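Local coordinates for titin (Homo sapiens, PDB 5JDD), which acts as a giant elastic filament of the muscle sarcomere, its I-band part built largely of tandem immunoglobulin domains, at residues A[108-113]-A[145-150]; A[158-163]-A[171-176]; A[177-182]-A[200-205]. One frame throughout, in Å; residues are numbered along the deposited sequence. Where two conformers were deposited one is given.

Interaction 1 (A[108-113]-A[145-150])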
ATOM      1  N   ALA A 108     -10.528  -0.170   4.491  1.00 10.61           N
ATOM      2  CA  ALA A 108      -9.952  -1.213   3.650  1.00 10.92           C
ATOM      3  C   ALA A 108      -8.442  -1.116   3.728  1.00 11.92           C
ATOM      4  O   ALA A 108      -7.884  -0.035   3.873  1.00 13.61           O
ATOM      5  CB  ALA A 108     -10.395  -1.049   2.204  1.00 13.25           C
ATOM      6  N   SER A 109      -7.766  -2.247   3.618  1.00  9.62           N
ATOM      7  CA  SER A 109      -6.318  -2.200   3.580  0.50 10.12           C
ATOM      8  C   SER A 109      -5.720  -3.190   2.593  1.00  9.33           C
ATOM      9  O   SER A 109      -6.229  -4.291   2.368  1.00 13.35           O
ATOM     10  CB  SER A 109      -5.723  -2.378   4.974  0.50 14.66           C
ATOM     11  OG  SER A 109      -6.019  -3.648   5.503  0.50 21.12           O
ATOM     12  N   PHE A 110      -4.643  -2.738   1.961  1.00  8.03           N
ATOM     13  CA  PHE A 110      -3.854  -3.575   1.066  1.00  8.80           C
ATOM     14  C   PHE A 110      -2.439  -3.629   1.584  1.00  9.47           C
ATOM     15  O   PHE A 110      -1.927  -2.636   2.103  1.00 11.57           O
ATOM     16  CB  PHE A 110      -3.816  -2.986  -0.351  1.00 10.08           C
ATOM     17  CG  PHE A 110      -5.122  -3.074  -1.071  1.00  9.03           C
ATOM     18  CD1 PHE A 110      -5.525  -4.268  -1.656  1.00  9.09           C
ATOM     19  CD2 PHE A 110      -5.953  -1.971  -1.158  1.00 11.86           C
ATOM     20  CE1 PHE A 110      -6.746  -4.365  -2.313  1.00 11.93           C
ATOM     21  CE2 PHE A 110      -7.178  -2.051  -1.814  1.00 12.67           C
ATOM     22  CZ  PHE A 110      -7.578  -3.249  -2.395  1.00 13.39           C
ATOM     23  N   GLU A 111      -1.788  -4.776   1.432  1.00  9.60           N
ATOM     24  CA  GLU A 111      -0.387  -4.889   1.800  1.00 10.08           C
ATOM     25  C   GLU A 111       0.350  -5.762   0.817  1.00  9.56           C
ATOM     26  O   GLU A 111      -0.168  -6.779   0.360  1.00 12.97           O
ATOM     27  CB  GLU A 111      -0.215  -5.533   3.176  1.00 14.56           C
ATOM     28  CG  GLU A 111      -0.955  -4.905   4.320  1.00 30.02           C
ATOM     29  CD  GLU A 111      -1.007  -5.845   5.501  1.00 43.48           C
ATOM     30  OE1 GLU A 111       0.019  -6.508   5.770  1.00 41.03           O
ATOM     31  OE2 GLU A 111      -2.079  -5.940   6.138  1.00 57.08           O
ATOM     32  N   CYS A 112       1.591  -5.392   0.547  1.00  7.81           N
ATOM     33  CA  CYS A 112       2.492  -6.291  -0.154  1.00  8.92           C
ATOM     34  C   CYS A 112       3.850  -6.281   0.526  1.00  8.05           C
ATOM     35  O   CYS A 112       4.116  -5.441   1.394  1.00 10.05           O
ATOM     36  CB  CYS A 112       2.630  -5.904  -1.632  1.00 10.90           C
ATOM     37  SG  CYS A 112       3.458  -4.310  -1.949  1.00 12.08           S
ATOM     38  N   GLU A 113       4.715  -7.205   0.128  1.00  7.02           N
ATOM     39  CA  GLU A 113       6.085  -7.225   0.624  1.00  9.11           C
ATOM     40  C   GLU A 113       7.005  -7.178  -0.577  1.00  8.37           C
ATOM     41  O   GLU A 113       6.686  -7.745  -1.628  1.00  9.25           O
ATOM     42  CB  GLU A 113       6.355  -8.453   1.509  1.00  9.08           C
ATOM     43  CG  GLU A 113       5.530  -8.418   2.804  1.00 13.63           C
ATOM     44  CD  GLU A 113       5.635  -9.661   3.685  1.00 20.09           C
ATOM     45  OE1 GLU A 113       6.588 -10.462   3.545  1.00 18.74           O
ATOM     46  OE2 GLU A 113       4.741  -9.822   4.548  1.00 24.17           O
ATOM     47  N   HIS A 145       4.771  -2.935   2.643  1.00  8.19           N
ATOM     48  CA  HIS A 145       4.134  -1.713   2.177  1.00  6.94           C
ATOM     49  C   HIS A 145       2.635  -1.836   2.302  1.00  8.89           C
ATOM     50  O   HIS A 145       2.053  -2.832   1.883  1.00 10.54           O
ATOM     51  CB  HIS A 145       4.526  -1.431   0.729  1.00  8.54           C
ATOM     52  CG  HIS A 145       5.931  -0.946   0.591  1.00  7.20           C
ATOM     53  ND1 HIS A 145       6.251   0.392   0.520  1.00 10.84           N
ATOM     54  CD2 HIS A 145       7.111  -1.620   0.577  1.00  8.56           C
ATOM     55  CE1 HIS A 145       7.564   0.521   0.440  1.00  9.64           C
ATOM     56  NE2 HIS A 145       8.105  -0.685   0.468  1.00 10.91           N
ATOM     57  N   GLN A 146       2.010  -0.811   2.876  1.00  9.14           N
ATOM     58  CA  GLN A 146       0.579  -0.853   3.140  0.50  7.60           C
ATOM     59  C   GLN A 146      -0.142   0.404   2.657  1.00  8.03           C
ATOM     60  O   GLN A 146       0.382   1.521   2.755  1.00 10.08           O
ATOM     61  CB  GLN A 146       0.338  -1.061   4.641  0.50 11.17           C
ATOM     62  CG  GLN A 146      -1.118  -1.214   5.033  0.50 12.72           C
ATOM     63  CD  GLN A 146      -1.297  -1.383   6.528  0.50 15.42           C
ATOM     64  OE1 GLN A 146      -0.496  -0.886   7.322  0.50 21.10           O
ATOM     65  NE2 GLN A 146      -2.349  -2.085   6.921  0.50 18.00           N
ATOM     66  N   LEU A 147      -1.353   0.199   2.143  1.00  6.98           N
ATOM     67  CA  LEU A 147      -2.270   1.278   1.780  1.00  9.27           C
ATOM     68  C   LEU A 147      -3.534   1.074   2.591  1.00  8.69           C
ATOM     69  O   LEU A 147      -4.177   0.024   2.507  1.00 10.01           O
ATOM     70  CB  LEU A 147      -2.607   1.241   0.289  1.00  8.87           C
ATOM     71  CG  LEU A 147      -3.670   2.249  -0.179  1.00  8.30           C
ATOM     72  CD1 LEU A 147      -3.142   3.668  -0.047  1.00 12.67           C
ATOM     73  CD2 LEU A 147      -4.076   1.989  -1.621  1.00 11.00           C
ATOM     74  N   ILE A 148      -3.877   2.067   3.404  1.00  8.93           N
ATOM     75  CA  ILE A 148      -5.097   2.017   4.199  1.00  9.38           C
ATOM     76  C   ILE A 148      -6.082   3.051   3.662  1.00  9.57           C
ATOM     77  O   ILE A 148      -5.736   4.229   3.505  1.00 12.68           O
ATOM     78  CB  ILE A 148      -4.797   2.271   5.673  1.00 11.05           C
ATOM     79  CG1 ILE A 148      -3.855   1.183   6.193  1.00 15.72           C
ATOM     80  CG2 ILE A 148      -6.077   2.294   6.489  1.00 13.94           C
ATOM     81  CD1 ILE A 148      -3.040   1.607   7.384  1.00 28.29           C
ATOM     82  N   ILE A 149      -7.285   2.589   3.332  1.00  8.61           N
ATOM     83  CA  ILE A 149      -8.315   3.451   2.756  1.00  9.45           C
ATOM     84  C   ILE A 149      -9.431   3.635   3.765  1.00  8.53           C
ATOM     85  O   ILE A 149     -10.147   2.689   4.096  1.00 10.59           O
ATOM     86  CB  ILE A 149      -8.878   2.860   1.449  1.00  9.35           C
ATOM     87  CG1 ILE A 149      -7.743   2.563   0.468  1.00 13.58           C
ATOM     88  CG2 ILE A 149      -9.863   3.822   0.799  1.00 13.05           C
ATOM     89  CD1 ILE A 149      -8.206   1.846  -0.782  1.00 16.11           C
ATOM     90  N   MET A 150      -9.580   4.863   4.250  1.00  9.38           N
ATOM     91  CA  MET A 150     -10.560   5.157   5.291  1.00 10.94           C
ATOM     92  C   MET A 150     -11.937   5.462   4.728  1.00 12.02           C
ATOM     93  O   MET A 150     -12.066   5.943   3.604  1.00 12.26           O
ATOM     94  CB  MET A 150     -10.109   6.374   6.109  1.00 15.48           C
ATOM     95  CG  MET A 150      -8.699   6.309   6.664  1.00 20.91           C
ATOM     96  SD  MET A 150      -8.469   4.926   7.782  1.00 28.91           S
ATOM     97  CE  MET A 150      -9.708   5.288   9.024  1.00 32.20           C
TER

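Interaction 2 (A[158-163]-A[171-176])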
ATOM      1  N   ALA A 158     -12.133  -0.114  -7.029  1.00  9.88           N
ATOM      2  CA  ALA A 158     -11.147   0.135  -8.070  1.00 10.53           C
ATOM      3  C   ALA A 158     -10.053  -0.906  -8.003  1.00 10.30           C
ATOM      4  O   ALA A 158     -10.034  -1.759  -7.105  1.00  9.00           O
ATOM      5  CB  ALA A 158     -10.534   1.523  -7.886  1.00 10.84           C
ATOM      6  N   GLU A 159      -9.128  -0.819  -8.954  1.00  9.64           N
ATOM      7  CA  GLU A 159      -7.937  -1.642  -8.929  1.00 10.36           C
ATOM      8  C   GLU A 159      -6.797  -0.819  -8.368  1.00  9.49           C
ATOM      9  O   GLU A 159      -6.515   0.273  -8.861  1.00 12.48           O
ATOM     10  CB  GLU A 159      -7.573  -2.133 -10.324  1.00 11.35           C
ATOM     11  CG  GLU A 159      -6.299  -2.962 -10.330  1.00 14.37           C
ATOM     12  CD  GLU A 159      -6.064  -3.649 -11.653  1.00 24.02           C
ATOM     13  OE1 GLU A 159      -5.942  -2.938 -12.672  1.00 24.38           O
ATOM     14  OE2 GLU A 159      -6.007  -4.898 -11.671  1.00 28.39           O
ATOM     15  N   TYR A 160      -6.142  -1.345  -7.336  1.00  9.24           N
ATOM     16  CA  TYR A 160      -5.032  -0.663  -6.681  1.00  8.95           C
ATOM     17  C   TYR A 160      -3.736  -1.383  -6.987  1.00 12.86           C
ATOM     18  O   TYR A 160      -3.683  -2.609  -6.998  1.00 13.02           O
ATOM     19  CB  TYR A 160      -5.288  -0.569  -5.171  1.00  8.66           C
ATOM     20  CG  TYR A 160      -6.444   0.346  -4.855  1.00  8.67           C
ATOM     21  CD1 TYR A 160      -6.235   1.696  -4.606  1.00 10.73           C
ATOM     22  CD2 TYR A 160      -7.746  -0.132  -4.826  1.00  9.25           C
ATOM     23  CE1 TYR A 160      -7.293   2.547  -4.335  1.00 10.33           C
ATOM     24  CE2 TYR A 160      -8.817   0.711  -4.549  1.00  8.87           C
ATOM     25  CZ  TYR A 160      -8.576   2.048  -4.312  1.00  9.09           C
ATOM     26  OH  TYR A 160      -9.614   2.895  -4.040  1.00 10.68           O
ATOM     27  N   THR A 161      -2.685  -0.612  -7.231  1.00 10.46           N
ATOM     28  CA  THR A 161      -1.422  -1.176  -7.677  1.00 11.55           C
ATOM     29  C   THR A 161      -0.282  -0.628  -6.835  1.00 10.51           C
ATOM     30  O   THR A 161      -0.259   0.559  -6.534  1.00 10.45           O
ATOM     31  CB  THR A 161      -1.157  -0.772  -9.145  1.00 11.25           C
ATOM     32  OG1 THR A 161      -2.208  -1.272  -9.985  1.00 13.57           O
ATOM     33  CG2 THR A 161       0.182  -1.308  -9.634  1.00 12.76           C
ATOM     34  N   PHE A 162       0.653  -1.497  -6.447  1.00  9.37           N
ATOM     35  CA  PHE A 162       1.929  -1.053  -5.900  1.00 10.83           C
ATOM     36  C   PHE A 162       3.019  -1.260  -6.946  1.00  9.68           C
ATOM     37  O   PHE A 162       3.140  -2.346  -7.516  1.00 10.24           O
ATOM     38  CB  PHE A 162       2.305  -1.816  -4.625  1.00  9.80           C
ATOM     39  CG  PHE A 162       3.530  -1.263  -3.960  1.00  7.57           C
ATOM     40  CD1 PHE A 162       4.784  -1.785  -4.233  1.00 10.35           C
ATOM     41  CD2 PHE A 162       3.438  -0.168  -3.124  1.00  9.18           C
ATOM     42  CE1 PHE A 162       5.926  -1.252  -3.645  1.00 11.83           C
ATOM     43  CE2 PHE A 162       4.568   0.374  -2.531  1.00  9.77           C
ATOM     44  CZ  PHE A 162       5.828  -0.167  -2.789  1.00  9.99           C
ATOM     45  N   VAL A 163       3.796  -0.211  -7.215  1.00  9.37           N
ATOM     46  CA  VAL A 163       4.914  -0.292  -8.157  1.00  8.44           C
ATOM     47  C   VAL A 163       6.230  -0.459  -7.409  1.00  9.12           C
ATOM     48  O   VAL A 163       6.574   0.347  -6.542  1.00 12.35           O
ATOM     49  CB  VAL A 163       4.997   0.956  -9.046  1.00 10.06           C
ATOM     50  CG1 VAL A 163       6.137   0.815 -10.053  1.00 11.92           C
ATOM     51  CG2 VAL A 163       3.670   1.179  -9.773  1.00 14.22           C
ATOM     52  N   ALA A 171      -4.475  -5.435  -6.931  1.00  9.25           N
ATOM     53  CA  ALA A 171      -5.618  -6.138  -6.366  1.00  8.71           C
ATOM     54  C   ALA A 171      -6.813  -5.211  -6.408  1.00  9.48           C
ATOM     55  O   ALA A 171      -6.656  -3.995  -6.533  1.00 11.18           O
ATOM     56  CB  ALA A 171      -5.334  -6.598  -4.926  1.00  9.80           C
ATOM     57  N   THR A 172      -8.008  -5.772  -6.286  1.00  9.79           N
ATOM     58  CA  THR A 172      -9.221  -4.967  -6.355  0.50 10.20           C
ATOM     59  C   THR A 172      -9.901  -4.807  -5.009  1.00  8.63           C
ATOM     60  O   THR A 172      -9.861  -5.703  -4.160  1.00 11.74           O
ATOM     61  CB  THR A 172     -10.251  -5.563  -7.316  0.50 11.42           C
ATOM     62  OG1 THR A 172     -10.666  -6.851  -6.840  0.50 11.29           O
ATOM     63  CG2 THR A 172      -9.659  -5.685  -8.703  0.50  4.12           C
ATOM     64  N   LEU A 173     -10.519  -3.650  -4.830  1.00  7.77           N
ATOM     65  CA  LEU A 173     -11.402  -3.371  -3.707  1.00  9.82           C
ATOM     66  C   LEU A 173     -12.817  -3.294  -4.250  1.00  9.79           C
ATOM     67  O   LEU A 173     -13.084  -2.586  -5.234  1.00 10.05           O
ATOM     68  CB  LEU A 173     -11.046  -2.033  -3.059  1.00 10.28           C
ATOM     69  CG  LEU A 173     -12.062  -1.508  -2.035  1.00 10.87           C
ATOM     70  CD1 LEU A 173     -12.194  -2.450  -0.858  1.00 13.86           C
ATOM     71  CD2 LEU A 173     -11.639  -0.137  -1.547  1.00 12.70           C
ATOM     72  N   THR A 174     -13.720  -4.041  -3.626  1.00  9.26           N
ATOM     73  CA  THR A 174     -15.140  -3.922  -3.884  1.00 10.17           C
ATOM     74  C   THR A 174     -15.823  -3.441  -2.609  1.00 11.04           C
ATOM     75  O   THR A 174     -15.815  -4.139  -1.606  1.00 12.15           O
ATOM     76  CB  THR A 174     -15.733  -5.275  -4.296  1.00 11.56           C
ATOM     77  OG1 THR A 174     -15.011  -5.790  -5.429  1.00 16.57           O
ATOM     78  CG2 THR A 174     -17.203  -5.132  -4.641  1.00 14.24           C
ATOM     79  N   VAL A 175     -16.378  -2.237  -2.641  1.00  9.58           N
ATOM     80  CA  VAL A 175     -17.075  -1.676  -1.487  1.00 10.58           C
ATOM     81  C   VAL A 175     -18.548  -2.085  -1.539  1.00 10.96           C
ATOM     82  O   VAL A 175     -19.252  -1.780  -2.502  1.00 16.40           O
ATOM     83  CB  VAL A 175     -16.927  -0.155  -1.446  1.00 10.42           C
ATOM     84  CG1 VAL A 175     -17.643   0.419  -0.222  1.00 11.77           C
ATOM     85  CG2 VAL A 175     -15.455   0.208  -1.404  1.00 13.28           C
ATOM     86  N   THR A 176     -18.994  -2.794  -0.509  1.00  8.83           N
ATOM     87  CA  THR A 176     -20.308  -3.428  -0.520  1.00 10.79           C
ATOM     88  C   THR A 176     -21.353  -2.616   0.240  1.00  9.71           C
ATOM     89  O   THR A 176     -21.030  -1.889   1.185  1.00 10.14           O
ATOM     90  CB  THR A 176     -20.222  -4.859   0.041  1.00  9.82           C
ATOM     91  OG1 THR A 176     -19.615  -4.821   1.332  1.00 12.83           O
ATOM     92  CG2 THR A 176     -19.391  -5.747  -0.882  1.00 13.24           C
TER

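Interaction 3 (A[177-182]-A[200-205])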
ATOM      1  N   PRO A 177     -22.619  -2.722  -0.172  1.00  8.83           N
ATOM      2  CA  PRO A 177     -23.655  -1.845   0.382  1.00  8.79           C
ATOM      3  C   PRO A 177     -24.157  -2.283   1.748  1.00  8.02           C
ATOM      4  O   PRO A 177     -24.381  -3.478   1.973  1.00 10.13           O
ATOM      5  CB  PRO A 177     -24.787  -1.954  -0.647  1.00 10.09           C
ATOM      6  CG  PRO A 177     -24.604  -3.313  -1.249  1.00  8.05           C
ATOM      7  CD  PRO A 177     -23.109  -3.507  -1.321  1.00  9.66           C
ATOM      8  N   ILE A 178     -24.322  -1.333   2.664  1.00  8.01           N
ATOM      9  CA  ILE A 178     -25.004  -1.642   3.911  1.00  8.72           C
ATOM     10  C   ILE A 178     -26.461  -1.971   3.618  1.00 10.01           C
ATOM     11  O   ILE A 178     -27.105  -1.327   2.786  1.00 11.32           O
ATOM     12  CB  ILE A 178     -24.904  -0.479   4.907  1.00  7.51           C
ATOM     13  CG1 ILE A 178     -23.445  -0.316   5.336  1.00  8.73           C
ATOM     14  CG2 ILE A 178     -25.820  -0.720   6.136  1.00  9.77           C
ATOM     15  CD1 ILE A 178     -23.145   1.016   5.950  1.00 10.29           C
ATOM     16  N   MET A 179     -26.970  -3.005   4.273  1.00  9.68           N
ATOM     17  CA  MET A 179     -28.378  -3.338   4.159  1.00  9.40           C
ATOM     18  C   MET A 179     -29.040  -3.320   5.515  1.00  9.78           C
ATOM     19  O   MET A 179     -28.439  -3.685   6.533  1.00 11.33           O
ATOM     20  CB  MET A 179     -28.551  -4.687   3.474  1.00 10.94           C
ATOM     21  CG  MET A 179     -27.944  -4.701   2.092  1.00 11.81           C
ATOM     22  SD  MET A 179     -28.360  -6.206   1.199  1.00 21.31           S
ATOM     23  CE  MET A 179     -27.517  -5.910  -0.356  1.00 34.46           C
ATOM     24  N   ILE A 180     -30.285  -2.868   5.526  1.00 12.50           N
ATOM     25  CA  ILE A 180     -31.053  -2.828   6.752  1.00 11.60           C
ATOM     26  C   ILE A 180     -31.915  -4.088   6.812  1.00 10.19           C
ATOM     27  O   ILE A 180     -32.740  -4.355   5.926  1.00 16.64           O
ATOM     28  CB  ILE A 180     -31.860  -1.533   6.840  1.00 10.14           C
ATOM     29  CG1 ILE A 180     -30.905  -0.344   7.041  1.00 14.79           C
ATOM     30  CG2 ILE A 180     -32.853  -1.610   8.001  1.00 13.08           C
ATOM     31  CD1 ILE A 180     -31.534   1.020   6.809  1.00 23.44           C
ATOM     32  N   THR A 181     -31.664  -4.900   7.833  1.00 10.44           N
ATOM     33  CA  THR A 181     -32.320  -6.194   7.938  1.00 11.63           C
ATOM     34  C   THR A 181     -33.560  -6.145   8.826  1.00 12.40           C
ATOM     35  O   THR A 181     -34.438  -7.001   8.716  1.00 16.70           O
ATOM     36  CB  THR A 181     -31.341  -7.282   8.398  1.00 13.73           C
ATOM     37  OG1 THR A 181     -30.890  -7.004   9.729  1.00 15.33           O
ATOM     38  CG2 THR A 181     -30.131  -7.319   7.468  1.00 15.90           C
ATOM     39  N   SER A 182     -33.625  -5.150   9.709  1.00 10.22           N
ATOM     40  CA  SER A 182     -34.850  -4.853  10.443  1.00 11.50           C
ATOM     41  C   SER A 182     -35.047  -3.353  10.419  1.00 10.35           C
ATOM     42  O   SER A 182     -34.268  -2.607  11.019  1.00 11.26           O
ATOM     43  CB  SER A 182     -34.755  -5.338  11.887  1.00 14.36           C
ATOM     44  OG  SER A 182     -36.027  -5.272  12.512  1.00 20.87           O
ATOM     45  N   THR A 200     -31.724  -2.843  12.616  1.00 10.11           N
ATOM     46  CA  THR A 200     -30.658  -3.832  12.557  1.00 10.70           C
ATOM     47  C   THR A 200     -30.061  -3.780  11.165  1.00  8.93           C
ATOM     48  O   THR A 200     -30.794  -3.647  10.178  1.00 10.15           O
ATOM     49  CB  THR A 200     -31.160  -5.246  12.885  1.00 11.45           C
ATOM     50  OG1 THR A 200     -31.798  -5.225  14.171  1.00 14.71           O
ATOM     51  CG2 THR A 200     -29.994  -6.229  12.921  1.00 13.58           C
ATOM     52  N   VAL A 201     -28.735  -3.824  11.092  1.00 10.00           N
ATOM     53  CA  VAL A 201     -28.021  -3.799   9.809  1.00 10.19           C
ATOM     54  C   VAL A 201     -27.260  -5.101   9.598  1.00  9.21           C
ATOM     55  O   VAL A 201     -27.193  -5.942  10.498  1.00 12.80           O
ATOM     56  CB  VAL A 201     -27.045  -2.611   9.709  1.00  9.14           C
ATOM     57  CG1 VAL A 201     -27.810  -1.285   9.746  1.00  9.47           C
ATOM     58  CG2 VAL A 201     -26.012  -2.658  10.837  1.00  9.57           C
ATOM     59  N   ASN A 202     -26.683  -5.278   8.412  1.00 10.69           N
ATOM     60  CA  ASN A 202     -25.992  -6.530   8.100  1.00  8.73           C
ATOM     61  C   ASN A 202     -24.507  -6.603   8.472  1.00 12.04           C
ATOM     62  O   ASN A 202     -23.925  -7.687   8.470  1.00 16.57           O
ATOM     63  CB  ASN A 202     -26.197  -6.912   6.623  1.00 11.86           C
ATOM     64  CG  ASN A 202     -25.660  -5.868   5.646  1.00  9.60           C
ATOM     65  OD1 ASN A 202     -25.457  -4.701   5.993  1.00 12.21           O
ATOM     66  ND2 ASN A 202     -25.453  -6.288   4.402  1.00 12.34           N
ATOM     67  N   TYR A 203     -23.890  -5.465   8.780  1.00 10.82           N
ATOM     68  CA  TYR A 203     -22.460  -5.431   9.073  1.00 10.74           C
ATOM     69  C   TYR A 203     -22.154  -4.709  10.371  1.00  9.60           C
ATOM     70  O   TYR A 203     -22.756  -3.680  10.685  1.00 12.26           O
ATOM     71  CB  TYR A 203     -21.688  -4.726   7.953  1.00 11.96           C
ATOM     72  CG  TYR A 203     -21.776  -5.348   6.580  1.00  9.88           C
ATOM     73  CD1 TYR A 203     -21.308  -6.639   6.347  1.00 10.14           C
ATOM     74  CD2 TYR A 203     -22.264  -4.624   5.503  1.00 11.14           C
ATOM     75  CE1 TYR A 203     -21.361  -7.208   5.074  1.00 12.03           C
ATOM     76  CE2 TYR A 203     -22.320  -5.175   4.229  1.00 10.25           C
ATOM     77  CZ  TYR A 203     -21.874  -6.469   4.020  1.00 12.09           C
ATOM     78  OH  TYR A 203     -21.926  -7.023   2.754  1.00 15.23           O
ATOM     79  N   GLU A 204     -21.182  -5.236  11.109  1.00 13.43           N
ATOM     80  CA  GLU A 204     -20.715  -4.588  12.322  1.00 14.77           C
ATOM     81  C   GLU A 204     -19.734  -3.480  11.957  1.00 12.56           C
ATOM     82  O   GLU A 204     -19.035  -3.581  10.940  1.00 15.26           O
ATOM     83  CB  GLU A 204     -20.024  -5.623  13.210  1.00 20.80           C
ATOM     84  CG  GLU A 204     -19.668  -5.128  14.588  1.00 33.85           C
ATOM     85  CD  GLU A 204     -19.475  -6.261  15.571  1.00 41.54           C
ATOM     86  OE1 GLU A 204     -18.518  -7.045  15.394  1.00 34.06           O
ATOM     87  OE2 GLU A 204     -20.286  -6.363  16.519  1.00 39.11           O
ATOM     88  N   GLY A 205     -19.698  -2.425  12.768  1.00 13.12           N
ATOM     89  CA  GLY A 205     -18.643  -1.430  12.671  1.00 15.73           C
ATOM     90  C   GLY A 205     -18.896  -0.348  11.645  1.00 12.56           C
ATOM     91  O   GLY A 205     -17.986   0.379  11.258  1.00 13.47           O
TER
HETATM   92  O   HOH W   1     -23.771  -5.964   1.235  1.00 13.70           O
HETATM   93  O   HOH W   2     -28.481  -8.339  10.577  1.00 22.28           O

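Interaction 1 (A[108-113]-A[145-150])
Ile149 N gives its hydrogen to Ala108 O over 2.7 Å, the shortest of six backbone bonds that join 108-113 to 145-149, and the hydrogen bond is nearly straight, 176° at the hydrogen. Ala108-Ile149, Phe110-Leu147 and Cys112-His145 are hydrogen-bonded antiparallel pairs, each closed by a bond in both directions; Ser109-Ile148 and Glu111-Gln146 are the non-hydrogen-bonded pairs between them. There the CA atoms approach to 4.4 Å and CA-H groups lean on carbonyls, as Gln146 CA does on Phe110 O at 3.2 Å.

On the face carrying Ala108, Phe110, Cys112, His145, Leu147 and Ile149 the side chains are buried and mostly apolar. The rim of the Phe110 ring receives a methyl near its own plane, Ile149 CD1 lying 4.2 Å from CE2. The buried SG of Cys112 rests 4.1 Å from His145 CB, a small side chain that fits where Phe162 packs. The other face is more open and carries Ser109, Glu111 and Gln146, with Ile148 among them. Glu111 and Gln146 run side by side, pointing the same way, with CG to CG at 3.8 Å. Gln146 CG stands anti to the backbone N (chi1 -176°), which sets it alongside Glu111.

The pair forms the centre of a four-strand immunoglobulin sheet, with 93-95 beside 108-114 and 136-141 beside 144-149, while strands 158-164 and 167-176 of the second sheet cover its buried face.

Interaction 2 (A[158-163]-A[171-176])
The Tyr160 ring takes Leu173 CB obliquely, 3.8 Å from CE2, and has Ala171 O near its plane at the edge. The Phe110 ring of the other sheet also meets it, the two planes about 30° apart. This is the hairpin of strands 158-164 and 167-176 in an immunoglobulin I-set domain, and Tyr160 forms the tyrosine corner of that fold: its hydroxyl is hydrogen-bonded to the backbone O of Asp156, four residues earlier. A tyrosine suits the place because its ring belongs to the core while its OH fastens the turn leading into the strand.

Tyr160 and Ala171 are a hydrogen-bonded antiparallel pair; Tyr160 N reaches Ala171 O at 2.8 Å, and Ala171 N returns a bond to Tyr160 O at 2.9 Å. The small methyl of Ala171 fits where Phe110 packs on this strand, and Leu173, flexible and apolar, fills the interior between Phe110 and the Ile100 and Val102 of strand 100-103, which lies along the other edge of 171-176. On the opposite face Glu159 and Thr172 form a non-hydrogen-bonded pair whose side chains barely meet, CB of Glu159 lying 4.4 Å from CG2 of Thr172; a charged chain is at home on this solvent-facing side, and a beta-branched one suits an extended strand.

The segment axes run 143° apart, far from strictly antiparallel, and pairing stops near Leu173, beyond which 171-176 continues without touching 158-163. Here the two directions of bonding differ: Leu173 N gives a nearly straight bond to Ala158 O, 3.0 Å away with 169° at the hydrogen, whereas the return bond from Ala158 N to Leu173 O is longer and bent.

Interaction 3 (A[177-182]-A[200-205])
Asn202 turns CG between its backbone N and carbonyl carbon (chi1 61°), and a chi2 of -20° then places OD1 2.9 Å from Met179 N. The hydrogen bond is nearly straight, 173° at the hydrogen, although the donor stands above the amide plane. Asparagine suits this spot because its short side chain supplies an acceptor where regular strand pairing has ended; Asn202 N adds only a weak bond to Met179 O.

Farther on, Thr181 and Ser182 both face Thr200 in a classic beta bulge. Thr200 O takes Thr181 N at 2.8 Å and Ser182 N at 3.2 Å, both from the same face of its plane, and Thr200 N binds Ser182 O in return. The hydroxyl of Thr200 itself pairs with Thr231. On the inner side Ile178 CG2 and Ile180 CG1 each meet Val201 CG1 at 4.2 Å; Ile180 and Val201 pack on Phe249, Ile178 on Ala251.

Two waters extend the contact: one joins Pro177 O to Tyr203 OH, the other Thr181 OG1 to Val201 O. The entry to this immunoglobulin domain is thus held by polar bonds at the surface, with apolar packing of Ile178, Ile180 and Val201 beneath and water taking part.

Interactions 1 and 2 belong to the middle immunoglobulin domain, one in each sheet of its sandwich, with centres 10 Å apart; their side chains meet in the core, where Cys112 SG packs on Phe162 and Ile149 on Tyr160. Interaction 3 opens the next domain, with its centre 23 Å from that of interaction 2 and 25 Å from that of interaction 1. The three come in series along the chain. Strand 167-176 of interaction 2 leads directly into 177-182, and Thr176 OG1 lies 3.5 Å from Tyr203 OH, a weak bond across the junction. Interaction 1 reaches no atom of interaction 3. The core of one domain thus precedes the junction to the next, consistent with modular architecture.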